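Local coordinates for protein N-alpha-acetyltransferase (Sulfolobus solfataricus P2, PDB 4R3L) that transfers an acetyl group from acetyl-CoA to the free alpha-amino group at the N terminus of proteins, preferring those that begin with serine, at residues 23-28 and 53-58; 87-92 and 113-118; 134-139 and 159-164. All blocks are in the same frame, centred on the assembly; numbering follows the deposited sequence.

Contact 1: residues 23-28 and 53-58; sequences DQIIKI and FFVAIV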
loop_
_atom_site.group_PDB
_atom_site.type_symbol
_atom_site.label_atom_id
_atom_site.label_comp_id
_atom_site.label_asym_id
_atom_site.label_seq_id
_atom_site.Cartn_x
_atom_site.Cartn_y
_atom_site.Cartn_z
ATOM N N ASP A 23 -16.014 5.261 -3.845
ATOM C CA ASP A 23 -16.171 6.697 -4.068
ATOM C C ASP A 23 -15.357 7.526 -3.067
ATOM O O ASP A 23 -14.697 8.493 -3.451
ATOM C CB ASP A 23 -17.650 7.094 -4.017
ATOM C CG ASP A 23 -18.371 6.810 -5.326
ATOM O OD1 ASP A 23 -17.682 6.571 -6.345
ATOM O OD2 ASP A 23 -19.619 6.823 -5.343
ATOM N N GLN A 24 -15.387 7.146 -1.795
ATOM C CA GLN A 24 -14.640 7.885 -0.784
ATOM C C GLN A 24 -13.135 7.632 -0.921
ATOM O O GLN A 24 -12.326 8.520 -0.699
ATOM C CB GLN A 24 -15.097 7.508 0.637
ATOM C CG GLN A 24 -16.547 7.850 0.961
ATOM C CD GLN A 24 -17.021 7.204 2.258
ATOM O OE1 GLN A 24 -16.573 7.565 3.346
ATOM N NE2 GLN A 24 -17.920 6.230 2.141
ATOM N N ILE A 25 -12.779 6.406 -1.270
ATOM C CA ILE A 25 -11.382 6.045 -1.511
ATOM C C ILE A 25 -10.768 6.879 -2.623
ATOM O O ILE A 25 -9.650 7.380 -2.494
ATOM C CB ILE A 25 -11.266 4.536 -1.845
ATOM C CG1 ILE A 25 -11.511 3.702 -0.569
ATOM C CG2 ILE A 25 -9.908 4.219 -2.469
ATOM C CD1 ILE A 25 -11.613 2.184 -0.818
ATOM N N ILE A 26 -11.507 7.041 -3.718
ATOM C CA ILE A 26 -11.040 7.851 -4.830
ATOM C C ILE A 26 -10.857 9.296 -4.389
ATOM O O ILE A 26 -9.854 9.919 -4.718
ATOM C CB ILE A 26 -12.021 7.778 -6.043
ATOM C CG1 ILE A 26 -12.024 6.363 -6.628
ATOM C CG2 ILE A 26 -11.644 8.800 -7.108
ATOM C CD1 ILE A 26 -12.954 6.204 -7.842
ATOM N N LYS A 27 -11.818 9.813 -3.631
ATOM C CA LYS A 27 -11.723 11.163 -3.096
ATOM C C LYS A 27 -10.443 11.364 -2.302
ATOM O O LYS A 27 -9.728 12.348 -2.493
ATOM C CB LYS A 27 -12.926 11.473 -2.205
ATOM C CG LYS A 27 -12.758 12.743 -1.370
ATOM C CD LYS A 27 -13.674 12.747 -0.147
ATOM C CE LYS A 27 -12.882 13.025 1.130
ATOM N NZ LYS A 27 -13.775 13.255 2.306
ATOM N N ILE A 28 -10.160 10.426 -1.402
ATOM C CA ILE A 28 -8.939 10.467 -0.602
ATOM C C ILE A 28 -7.700 10.445 -1.492
ATOM O O ILE A 28 -6.753 11.212 -1.312
ATOM C CB ILE A 28 -8.891 9.276 0.379
ATOM C CG1 ILE A 28 -10.019 9.405 1.407
ATOM C CG2 ILE A 28 -7.536 9.210 1.074
ATOM C CD1 ILE A 28 -10.218 8.164 2.264
ATOM N N PHE A 53 -7.252 -5.695 1.185
ATOM C CA PHE A 53 -7.649 -4.319 0.870
ATOM C C PHE A 53 -8.459 -3.799 2.061
ATOM O O PHE A 53 -9.605 -4.218 2.290
ATOM C CB PHE A 53 -8.514 -4.302 -0.426
ATOM C CG PHE A 53 -8.661 -2.962 -1.113
ATOM C CD1 PHE A 53 -8.769 -2.920 -2.520
ATOM C CD2 PHE A 53 -8.650 -1.762 -0.418
ATOM C CE1 PHE A 53 -8.908 -1.704 -3.185
ATOM C CE2 PHE A 53 -8.781 -0.539 -1.092
ATOM C CZ PHE A 53 -8.908 -0.521 -2.477
ATOM N N PHE A 54 -7.875 -2.903 2.842
ATOM C CA PHE A 54 -8.558 -2.419 4.027
ATOM C C PHE A 54 -8.872 -0.931 3.966
ATOM O O PHE A 54 -8.192 -0.165 3.282
ATOM C CB PHE A 54 -7.711 -2.714 5.265
ATOM C CG PHE A 54 -7.644 -4.171 5.630
ATOM C CD1 PHE A 54 -8.558 -4.714 6.535
ATOM C CD2 PHE A 54 -6.664 -4.998 5.107
ATOM C CE1 PHE A 54 -8.487 -6.061 6.891
ATOM C CE2 PHE A 54 -6.606 -6.344 5.448
ATOM C CZ PHE A 54 -7.514 -6.873 6.341
ATOM N N VAL A 55 -9.905 -0.533 4.702
ATOM C CA VAL A 55 -10.187 0.877 4.927
ATOM C C VAL A 55 -10.178 1.172 6.423
ATOM O O VAL A 55 -10.414 0.282 7.230
ATOM C CB VAL A 55 -11.547 1.302 4.345
ATOM C CG1 VAL A 55 -11.501 1.355 2.790
ATOM C CG2 VAL A 55 -12.659 0.382 4.852
ATOM N N ALA A 56 -9.876 2.423 6.759
ATOM C CA ALA A 56 -9.969 2.945 8.120
ATOM C C ALA A 56 -11.208 3.802 8.190
ATOM O O ALA A 56 -11.445 4.625 7.296
ATOM C CB ALA A 56 -8.751 3.765 8.482
ATOM N N ILE A 57 -11.994 3.606 9.240
ATOM C CA ILE A 57 -13.281 4.267 9.376
ATOM C C ILE A 57 -13.321 5.155 10.612
ATOM O O ILE A 57 -12.922 4.724 11.689
ATOM C CB ILE A 57 -14.420 3.240 9.484
ATOM C CG1 ILE A 57 -14.417 2.298 8.281
ATOM C CG2 ILE A 57 -15.779 3.951 9.663
ATOM C CD1 ILE A 57 -14.717 2.993 6.986
ATOM N N VAL A 58 -13.780 6.392 10.447
ATOM C CA VAL A 58 -14.151 7.229 11.585
ATOM C C VAL A 58 -15.600 7.676 11.434
ATOM O O VAL A 58 -15.953 8.295 10.427
ATOM C CB VAL A 58 -13.260 8.460 11.718
ATOM C CG1 VAL A 58 -13.788 9.365 12.818
ATOM C CG2 VAL A 58 -11.824 8.051 12.025
#
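Ile25 of helix 22-32 reaches Phe53 and Val55 with the end of its longer branch, and the whole meeting of segments 23-28 and 53-58 runs through that one side chain. Its CB leaves the helix pointing toward the strand. At CB the side chain forks. The methyl CG2 stands anti to the backbone N and meets nothing of 53-58 at close range, whereas CG1 lies beside that N, anti to the carbonyl carbon (chi1 -72°), and carries the branch across the gap. Ile25 CG1 passes Val55 CG1 at 4.1 Å. One bond further, with chi2 close to fully extended, Ile25 CD1 arrives at 3.7 Å from Val55 CG1, so a single valine methyl lies alongside the outer part of the branch; the two side chains run roughly perpendicular to each other. The same Ile25 CD1 also touches Phe53 CE2, at 3.9 Å, and approaches the ring obliquely near its CE2-CZ side. Phe53 is met from the opposite direction: its ring swings out from the loop residue just ahead of strand 54-58 until its far end comes close to the helix. The contact is thus wholly apolar, and all three residues are buried. Nearest CA atoms, those of Ile25 and Val55, remain 8.3 Å apart. Around these three side chains, in the N-terminal half of the GNAT fold, where helix 22-32 packs over the sheet, Phe42 and Leu46 of helix 39-49 pack on Ile25 and Phe53 respectively, Met67 and Pro68 of strand 61-72 touch the Phe53 side chain and Arg15 of strand 13-16 touches Val55.

Contact 2: residues 87-92 and 113-118; sequences GHVVSI and KSMKND. With COA (coenzyme A), chain C.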
loop_
_atom_site.group_PDB
_atom_site.type_symbol
_atom_site.label_atom_id
_atom_site.label_comp_id
_atom_site.label_asym_id
_atom_site.label_seq_id
_atom_site.Cartn_x
_atom_site.Cartn_y
_atom_site.Cartn_z
ATOM N N GLY A 87 3.536 -9.637 -2.004
ATOM C CA GLY A 87 2.453 -8.691 -1.818
ATOM C C GLY A 87 2.998 -7.309 -2.125
ATOM O O GLY A 87 4.100 -6.962 -1.725
ATOM N N HIS A 88 2.230 -6.533 -2.873
ATOM C CA HIS A 88 2.691 -5.251 -3.369
ATOM C C HIS A 88 1.705 -4.203 -2.900
ATOM O O HIS A 88 0.518 -4.310 -3.194
ATOM C CB HIS A 88 2.782 -5.314 -4.901
ATOM C CG HIS A 88 3.354 -4.089 -5.552
ATOM N ND1 HIS A 88 3.529 -4.000 -6.913
ATOM C CD2 HIS A 88 3.802 -2.920 -5.032
ATOM C CE1 HIS A 88 4.061 -2.823 -7.211
ATOM N NE2 HIS A 88 4.228 -2.148 -6.090
ATOM N N VAL A 89 2.165 -3.200 -2.162
ATOM C CA VAL A 89 1.269 -2.112 -1.780
ATOM C C VAL A 89 1.169 -1.146 -2.927
ATOM O O VAL A 89 2.151 -0.492 -3.258
ATOM C CB VAL A 89 1.768 -1.330 -0.530
ATOM C CG1 VAL A 89 0.762 -0.234 -0.149
ATOM C CG2 VAL A 89 2.021 -2.277 0.637
ATOM N N VAL A 90 -0.008 -1.042 -3.527
ATOM C CA VAL A 90 -0.161 -0.205 -4.716
ATOM C C VAL A 90 -0.357 1.237 -4.278
ATOM O O VAL A 90 0.218 2.177 -4.845
ATOM C CB VAL A 90 -1.341 -0.670 -5.577
ATOM C CG1 VAL A 90 -1.532 0.261 -6.781
ATOM C CG2 VAL A 90 -1.128 -2.104 -6.018
ATOM N N SER A 91 -1.127 1.405 -3.211
ATOM C CA SER A 91 -1.494 2.733 -2.774
ATOM C C SER A 91 -1.892 2.690 -1.304
ATOM O O SER A 91 -2.601 1.784 -0.876
ATOM C CB SER A 91 -2.641 3.265 -3.658
ATOM O OG SER A 91 -2.937 4.618 -3.385
ATOM N N ILE A 92 -1.413 3.661 -0.531
ATOM C CA ILE A 92 -1.872 3.841 0.841
ATOM C C ILE A 92 -1.963 5.340 1.134
ATOM O O ILE A 92 -1.076 6.121 0.779
ATOM C CB ILE A 92 -0.945 3.115 1.854
ATOM C CG1 ILE A 92 -1.498 3.217 3.278
ATOM C CG2 ILE A 92 0.490 3.648 1.798
ATOM C CD1 ILE A 92 -0.660 2.449 4.290
ATOM N N LYS A 113 -0.776 -9.117 7.120
ATOM C CA LYS A 113 -1.263 -10.365 7.699
ATOM C C LYS A 113 -2.071 -11.143 6.668
ATOM O O LYS A 113 -1.945 -12.357 6.572
ATOM C CB LYS A 113 -2.108 -10.088 8.948
ATOM C CG LYS A 113 -2.572 -11.341 9.693
ATOM C CD LYS A 113 -3.244 -10.971 11.020
ATOM C CE LYS A 113 -3.640 -12.222 11.808
ATOM N NZ LYS A 113 -4.285 -11.912 13.119
ATOM N N SER A 114 -2.891 -10.443 5.884
ATOM C CA SER A 114 -3.648 -11.100 4.836
ATOM C C SER A 114 -2.759 -11.563 3.671
ATOM O O SER A 114 -2.956 -12.642 3.133
ATOM C CB SER A 114 -4.756 -10.176 4.307
ATOM O OG SER A 114 -5.314 -10.727 3.117
ATOM N N MET A 115 -1.804 -10.740 3.259
ATOM C CA MET A 115 -0.849 -11.158 2.236
ATOM C C MET A 115 -0.159 -12.464 2.644
ATOM O O MET A 115 -0.030 -13.396 1.846
ATOM C CB MET A 115 0.196 -10.073 2.001
ATOM C CG MET A 115 -0.351 -8.824 1.354
ATOM S SD MET A 115 0.931 -7.571 1.379
ATOM C CE MET A 115 0.153 -6.253 0.450
ATOM N N LYS A 116 0.259 -12.537 3.902
ATOM C CA LYS A 116 0.903 -13.744 4.402
ATOM C C LYS A 116 -0.056 -14.931 4.506
ATOM O O LYS A 116 0.247 -16.015 4.019
ATOM C CB LYS A 116 1.540 -13.491 5.771
ATOM C CG LYS A 116 2.408 -14.653 6.247
ATOM C CD LYS A 116 3.016 -14.394 7.620
ATOM C CE LYS A 116 1.933 -14.150 8.656
ATOM N NZ LYS A 116 0.882 -15.218 8.647
ATOM N N ASN A 117 -1.207 -14.727 5.139
ATOM C CA ASN A 117 -2.073 -15.845 5.513
ATOM C C ASN A 117 -3.052 -16.260 4.432
ATOM O O ASN A 117 -3.332 -17.447 4.254
ATOM C CB ASN A 117 -2.850 -15.507 6.788
ATOM C CG ASN A 117 -1.971 -15.508 8.018
ATOM O OD1 ASN A 117 -0.868 -16.060 8.008
ATOM N ND2 ASN A 117 -2.453 -14.889 9.090
ATOM N N ASP A 118 -3.576 -15.276 3.714
ATOM C CA ASP A 118 -4.561 -15.528 2.674
ATOM C C ASP A 118 -3.906 -15.845 1.333
ATOM O O ASP A 118 -4.436 -16.627 0.540
ATOM C CB ASP A 118 -5.485 -14.318 2.512
ATOM C CG ASP A 118 -6.380 -14.100 3.706
ATOM O OD1 ASP A 118 -6.931 -15.093 4.210
ATOM O OD2 ASP A 118 -6.538 -12.934 4.136
HETATM N N1A COA C . 7.102 12.861 9.984
HETATM C C2A COA C . 7.913 11.975 10.597
HETATM N N3A COA C . 7.508 10.725 10.833
HETATM C C4A COA C . 6.257 10.315 10.458
HETATM C C5A COA C . 5.398 11.203 9.827
HETATM C C6A COA C . 5.852 12.511 9.592
HETATM N N6A COA C . 4.982 13.477 8.929
HETATM N N7A COA C . 4.217 10.520 9.564
HETATM C C8A COA C . 4.358 9.249 10.032
HETATM N N9A COA C . 5.588 9.107 10.565
HETATM C C1B COA C . 6.144 7.902 11.202
HETATM C C2B COA C . 6.261 8.111 12.660
HETATM O O2B COA C . 7.297 7.356 13.180
HETATM C C3B COA C . 5.015 7.579 13.158
HETATM O O3B COA C . 5.142 7.315 14.498
HETATM P P3B COA C . 4.640 8.372 15.543
HETATM O O7A COA C . 4.490 7.721 16.917
HETATM O O8A COA C . 3.324 8.891 15.116
HETATM O O9A COA C . 5.619 9.504 15.622
HETATM C C4B COA C . 4.884 6.355 12.348
HETATM O O4B COA C . 5.288 6.754 11.062
HETATM C C5B COA C . 3.493 5.886 12.271
HETATM O O5B COA C . 2.677 6.716 11.494
HETATM P P1A COA C . 1.120 6.545 11.293
HETATM O O1A COA C . 0.347 7.399 12.260
HETATM O O2A COA C . 0.765 5.118 11.387
HETATM O O3A COA C . 0.917 7.128 9.820
HETATM P P2A COA C . -0.298 7.999 9.319
HETATM O O4A COA C . -0.195 9.443 9.781
HETATM O O5A COA C . -1.595 7.371 9.720
HETATM O O6A COA C . -0.229 7.995 7.712
HETATM C CBP COA C . 0.929 8.379 5.598
HETATM C CCP COA C . 1.011 8.003 7.108
HETATM C CDP COA C . 2.321 8.453 5.030
HETATM C CEP COA C . 0.125 7.284 4.900
HETATM C CAP COA C . 0.218 9.713 5.549
HETATM O OAP COA C . 1.047 10.806 5.948
HETATM C C9P COA C . -0.336 10.088 4.187
HETATM O O9P COA C . -1.465 9.670 3.816
HETATM N N8P COA C . 0.387 10.955 3.282
HETATM C C7P COA C . -0.112 11.340 1.965
HETATM C C6P COA C . -0.294 10.134 1.000
HETATM C C5P COA C . 0.966 9.279 0.888
HETATM O O5P COA C . 2.067 9.856 0.697
HETATM N N4P COA C . 0.884 7.823 1.028
HETATM C C3P COA C . 2.081 7.012 0.937
HETATM C C2P COA C . 2.780 6.915 -0.414
HETATM S S1P COA C . 3.962 5.627 -0.653
#
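Met115 lays its thioether against the backbone of strand 83-94 at Gly87, where the two segments come nearest. Van der Waals contact accounts for all that passes between 87-92 and 113-118. Met115 SD rests 3.7 Å from Gly87 CA, and a side chain at that position would run into the sulfur. Past it, Met115 CE lies 3.9 Å from His88 N and more loosely 4.4 Å from Val89 CG2. The methionine chain is fully extended beyond CG, which carries its methyl from the helix to the strand. Replacing Met115 with an alanine would probably open a gap over Gly87 and leave the Val89 methyl without this neighbour. Strand 83-94 and helix 103-119 are the first two elements of a beta-alpha-beta unit completed by parallel strand 123-129; the segment axes run at 150°, with a closest approach of 9.4 Å. Val90 and Ser91 both face Met67 on strand 61-72, forming a classic beta bulge, as in GNAT acetyltransferases. Hydrogen bonds serve each segment separately. Within the helix, Ser114 OG donates to Asp118 OD2 at 2.7 Å, on the anti lone pair of the carboxylate oxygen. His88, whose CB leaves the strand on the side away from the helix, is a zinc-binding residue, hydrogen-bonded through NE2 to Glu127, another zinc-binding residue, and through ND1 to Glu71. At the far end of the segment, coenzyme A N4P donates to Ile92 O at 2.6 Å, with an N-H...O angle of 147°. Ile92 CG2 adds an apolar contact to cofactor atom C3P at 3.8 Å.

Contact 3: residues 134-139 and 159-164; sequences PAIALY and DAYLMA. With COA (coenzyme A), chain C.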
loop_
_atom_site.group_PDB
_atom_site.type_symbol
_atom_site.label_atom_id
_atom_site.label_comp_id
_atom_site.label_asym_id
_atom_site.label_seq_id
_atom_site.Cartn_x
_atom_site.Cartn_y
_atom_site.Cartn_z
ATOM N N PRO A 134 7.459 11.590 5.395
ATOM C CA PRO A 134 6.590 10.867 6.331
ATOM C C PRO A 134 6.469 9.381 6.005
ATOM O O PRO A 134 6.653 8.556 6.900
ATOM C CB PRO A 134 5.239 11.567 6.168
ATOM C CG PRO A 134 5.589 12.942 5.731
ATOM C CD PRO A 134 6.777 12.773 4.833
ATOM N N ALA A 135 6.187 9.051 4.747
ATOM C CA ALA A 135 5.969 7.657 4.365
ATOM C C ALA A 135 7.224 6.811 4.603
ATOM O O ALA A 135 7.137 5.695 5.120
ATOM C CB ALA A 135 5.511 7.567 2.901
ATOM N N ILE A 136 8.390 7.344 4.264
ATOM C CA ILE A 136 9.629 6.585 4.426
ATOM C C ILE A 136 9.891 6.242 5.892
ATOM O O ILE A 136 10.364 5.134 6.231
ATOM C CB ILE A 136 10.828 7.364 3.862
ATOM C CG1 ILE A 136 10.679 7.553 2.347
ATOM C CG2 ILE A 136 12.130 6.652 4.168
ATOM C CD1 ILE A 136 11.809 8.356 1.733
ATOM N N ALA A 137 9.596 7.201 6.761
ATOM C CA ALA A 137 9.750 7.000 8.199
ATOM C C ALA A 137 8.846 5.870 8.673
ATOM O O ALA A 137 9.275 5.012 9.448
ATOM C CB ALA A 137 9.437 8.286 8.957
ATOM N N LEU A 138 7.603 5.892 8.200
ATOM C CA LEU A 138 6.608 4.872 8.513
ATOM C C LEU A 138 7.172 3.490 8.179
ATOM O O LEU A 138 7.294 2.623 9.048
ATOM C CB LEU A 138 5.315 5.154 7.736
ATOM C CG LEU A 138 4.221 4.098 7.566
ATOM C CD1 LEU A 138 3.467 3.907 8.853
ATOM C CD2 LEU A 138 3.266 4.475 6.421
ATOM N N TYR A 139 7.555 3.309 6.918
ATOM C CA TYR A 139 8.053 2.021 6.446
ATOM C C TYR A 139 9.329 1.558 7.163
ATOM O O TYR A 139 9.492 0.370 7.456
ATOM C CB TYR A 139 8.294 2.089 4.934
ATOM C CG TYR A 139 7.104 2.601 4.142
ATOM C CD1 TYR A 139 5.800 2.252 4.481
ATOM C CD2 TYR A 139 7.286 3.440 3.057
ATOM C CE1 TYR A 139 4.718 2.724 3.740
ATOM C CE2 TYR A 139 6.222 3.917 2.332
ATOM C CZ TYR A 139 4.940 3.564 2.674
ATOM O OH TYR A 139 3.887 4.047 1.919
ATOM N N ASP A 159 12.759 9.993 -8.586
ATOM C CA ASP A 159 13.144 8.623 -8.261
ATOM C C ASP A 159 12.252 8.040 -7.156
ATOM O O ASP A 159 11.682 8.790 -6.366
ATOM C CB ASP A 159 14.594 8.552 -7.807
ATOM C CG ASP A 159 15.574 8.940 -8.895
ATOM O OD1 ASP A 159 15.286 8.713 -10.097
ATOM O OD2 ASP A 159 16.645 9.460 -8.524
ATOM N N ALA A 160 12.131 6.712 -7.138
ATOM C CA ALA A 160 11.460 5.993 -6.056
ATOM C C ALA A 160 12.435 5.085 -5.322
ATOM O O ALA A 160 13.357 4.540 -5.917
ATOM C CB ALA A 160 10.312 5.163 -6.584
ATOM N N TYR A 161 12.218 4.916 -4.024
ATOM C CA TYR A 161 12.834 3.809 -3.328
ATOM C C TYR A 161 11.926 2.606 -3.462
ATOM O O TYR A 161 10.735 2.723 -3.211
ATOM C CB TYR A 161 13.030 4.110 -1.839
ATOM C CG TYR A 161 14.023 5.193 -1.503
ATOM C CD1 TYR A 161 15.360 5.074 -1.850
ATOM C CD2 TYR A 161 13.629 6.314 -0.781
ATOM C CE1 TYR A 161 16.269 6.063 -1.520
ATOM C CE2 TYR A 161 14.528 7.302 -0.445
ATOM C CZ TYR A 161 15.846 7.175 -0.819
ATOM O OH TYR A 161 16.740 8.175 -0.478
ATOM N N LEU A 162 12.474 1.454 -3.828
ATOM C CA LEU A 162 11.742 0.206 -3.656
ATOM C C LEU A 162 12.042 -0.298 -2.251
ATOM O O LEU A 162 13.174 -0.656 -1.942
ATOM C CB LEU A 162 12.128 -0.847 -4.698
ATOM C CG LEU A 162 11.107 -1.988 -4.878
ATOM C CD1 LEU A 162 11.268 -2.652 -6.236
ATOM C CD2 LEU A 162 11.223 -3.054 -3.796
ATOM N N MET A 163 11.033 -0.299 -1.393
ATOM C CA MET A 163 11.237 -0.730 -0.024
ATOM C C MET A 163 10.546 -2.065 0.169
ATOM O O MET A 163 9.450 -2.283 -0.355
ATOM C CB MET A 163 10.731 0.342 0.926
ATOM C CG MET A 163 11.533 1.635 0.761
ATOM S SD MET A 163 11.204 2.819 2.045
ATOM C CE MET A 163 11.908 1.973 3.462
ATOM N N ALA A 164 11.205 -2.977 0.870
ATOM C CA ALA A 164 10.696 -4.334 0.976
ATOM C C ALA A 164 11.031 -4.953 2.314
ATOM O O ALA A 164 11.978 -4.546 2.989
ATOM C CB ALA A 164 11.240 -5.197 -0.132
HETATM N N1A COA C . 7.102 12.861 9.984
HETATM C C2A COA C . 7.913 11.975 10.597
HETATM N N3A COA C . 7.508 10.725 10.833
HETATM C C4A COA C . 6.257 10.315 10.458
HETATM C C5A COA C . 5.398 11.203 9.827
HETATM C C6A COA C . 5.852 12.511 9.592
HETATM N N6A COA C . 4.982 13.477 8.929
HETATM N N7A COA C . 4.217 10.520 9.564
HETATM C C8A COA C . 4.358 9.249 10.032
HETATM N N9A COA C . 5.588 9.107 10.565
HETATM C C1B COA C . 6.144 7.902 11.202
HETATM C C2B COA C . 6.261 8.111 12.660
HETATM O O2B COA C . 7.297 7.356 13.180
HETATM C C3B COA C . 5.015 7.579 13.158
HETATM O O3B COA C . 5.142 7.315 14.498
HETATM P P3B COA C . 4.640 8.372 15.543
HETATM O O7A COA C . 4.490 7.721 16.917
HETATM O O8A COA C . 3.324 8.891 15.116
HETATM O O9A COA C . 5.619 9.504 15.622
HETATM C C4B COA C . 4.884 6.355 12.348
HETATM O O4B COA C . 5.288 6.754 11.062
HETATM C C5B COA C . 3.493 5.886 12.271
HETATM O O5B COA C . 2.677 6.716 11.494
HETATM P P1A COA C . 1.120 6.545 11.293
HETATM O O1A COA C . 0.347 7.399 12.260
HETATM O O2A COA C . 0.765 5.118 11.387
HETATM O O3A COA C . 0.917 7.128 9.820
HETATM P P2A COA C . -0.298 7.999 9.319
HETATM O O4A COA C . -0.195 9.443 9.781
HETATM O O5A COA C . -1.595 7.371 9.720
HETATM O O6A COA C . -0.229 7.995 7.712
HETATM C CBP COA C . 0.929 8.379 5.598
HETATM C CCP COA C . 1.011 8.003 7.108
HETATM C CDP COA C . 2.321 8.453 5.030
HETATM C CEP COA C . 0.125 7.284 4.900
HETATM C CAP COA C . 0.218 9.713 5.549
HETATM O OAP COA C . 1.047 10.806 5.948
HETATM C C9P COA C . -0.336 10.088 4.187
HETATM O O9P COA C . -1.465 9.670 3.816
HETATM N N8P COA C . 0.387 10.955 3.282
HETATM C C7P COA C . -0.112 11.340 1.965
HETATM C C6P COA C . -0.294 10.134 1.000
HETATM C C5P COA C . 0.966 9.279 0.888
HETATM O O5P COA C . 2.067 9.856 0.697
HETATM N N4P COA C . 0.884 7.823 1.028
HETATM C C3P COA C . 2.081 7.012 0.937
HETATM C C2P COA C . 2.780 6.915 -0.414
HETATM S S1P COA C . 3.962 5.627 -0.653
#
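Two projections from helix 133-141, Ile136 and Tyr139, meet two from strand 160-166, Tyr161 and Met163. Ile136 fits its terminal methyl against the rim of the Tyr161 ring: Ile136 CD1 sits 3.6 Å from Tyr161 CE2, near the ring plane, so the methyl butts against an edge. The two side chains cross at about a right angle. Two residues further along the strand, on the same face, Met163 fills the recess between Ile136 and Tyr139. Its chain bends at chi3 (67°), turning the methyl toward the base of the tyrosine, and Met163 CE comes to rest 3.9 Å from Tyr139 CB. Met163 SD also lies beside the ring of Tyr139, 4.1 Å from Tyr139 CD2, in a Met-aromatic contact made at the edge. Ile136 CG2 borders the same sulfur more loosely. On one face of the Tyr139 ring, Ala135 O stands above the plane, offset toward the rim, and Leu108 of helix 103-119 and Leu126 of strand 123-129 also touch this side chain. From this packed base the ring extends toward the cofactor, where Tyr139 OH lies 3.0 Å from coenzyme A S1P. The other side of the helix is shaped to the cofactor as well: Ala137 CB approaches adenine N3A at 3.6 Å, and Pro134 CG lies 3.3 Å from coenzyme A N6A. Helix and strand segments run nearly parallel, at 25°. This is the C-terminal part of the GNAT fold, in which this helix packs on strand 160-166 with one side, flanks coenzyme A with another and brings a tyrosine hydroxyl to the thiol.

From the N terminus, contact 1 closes first, returning the chain through helix 39-49 so that helix 22-32 meets strand 54-58. Contact 2 follows after strand 61-72, joining strand 83-94 to helix 103-119 across the turn that carries part of the cofactor site. Contact 3 closes last, bringing helix 133-141 onto strand 160-166 by way of strand 145-150. The three loops stand in series, neither nested nor crossed, and all reach one mixed sheet. Contacts 1 and 3 lie on opposite sides of the chain's centre, about 21 Å apart between centres. Contacts 2 and 3 touch, Ile92 CG2 to Tyr139 OH at 3.4 Å, and both reach coenzyme A.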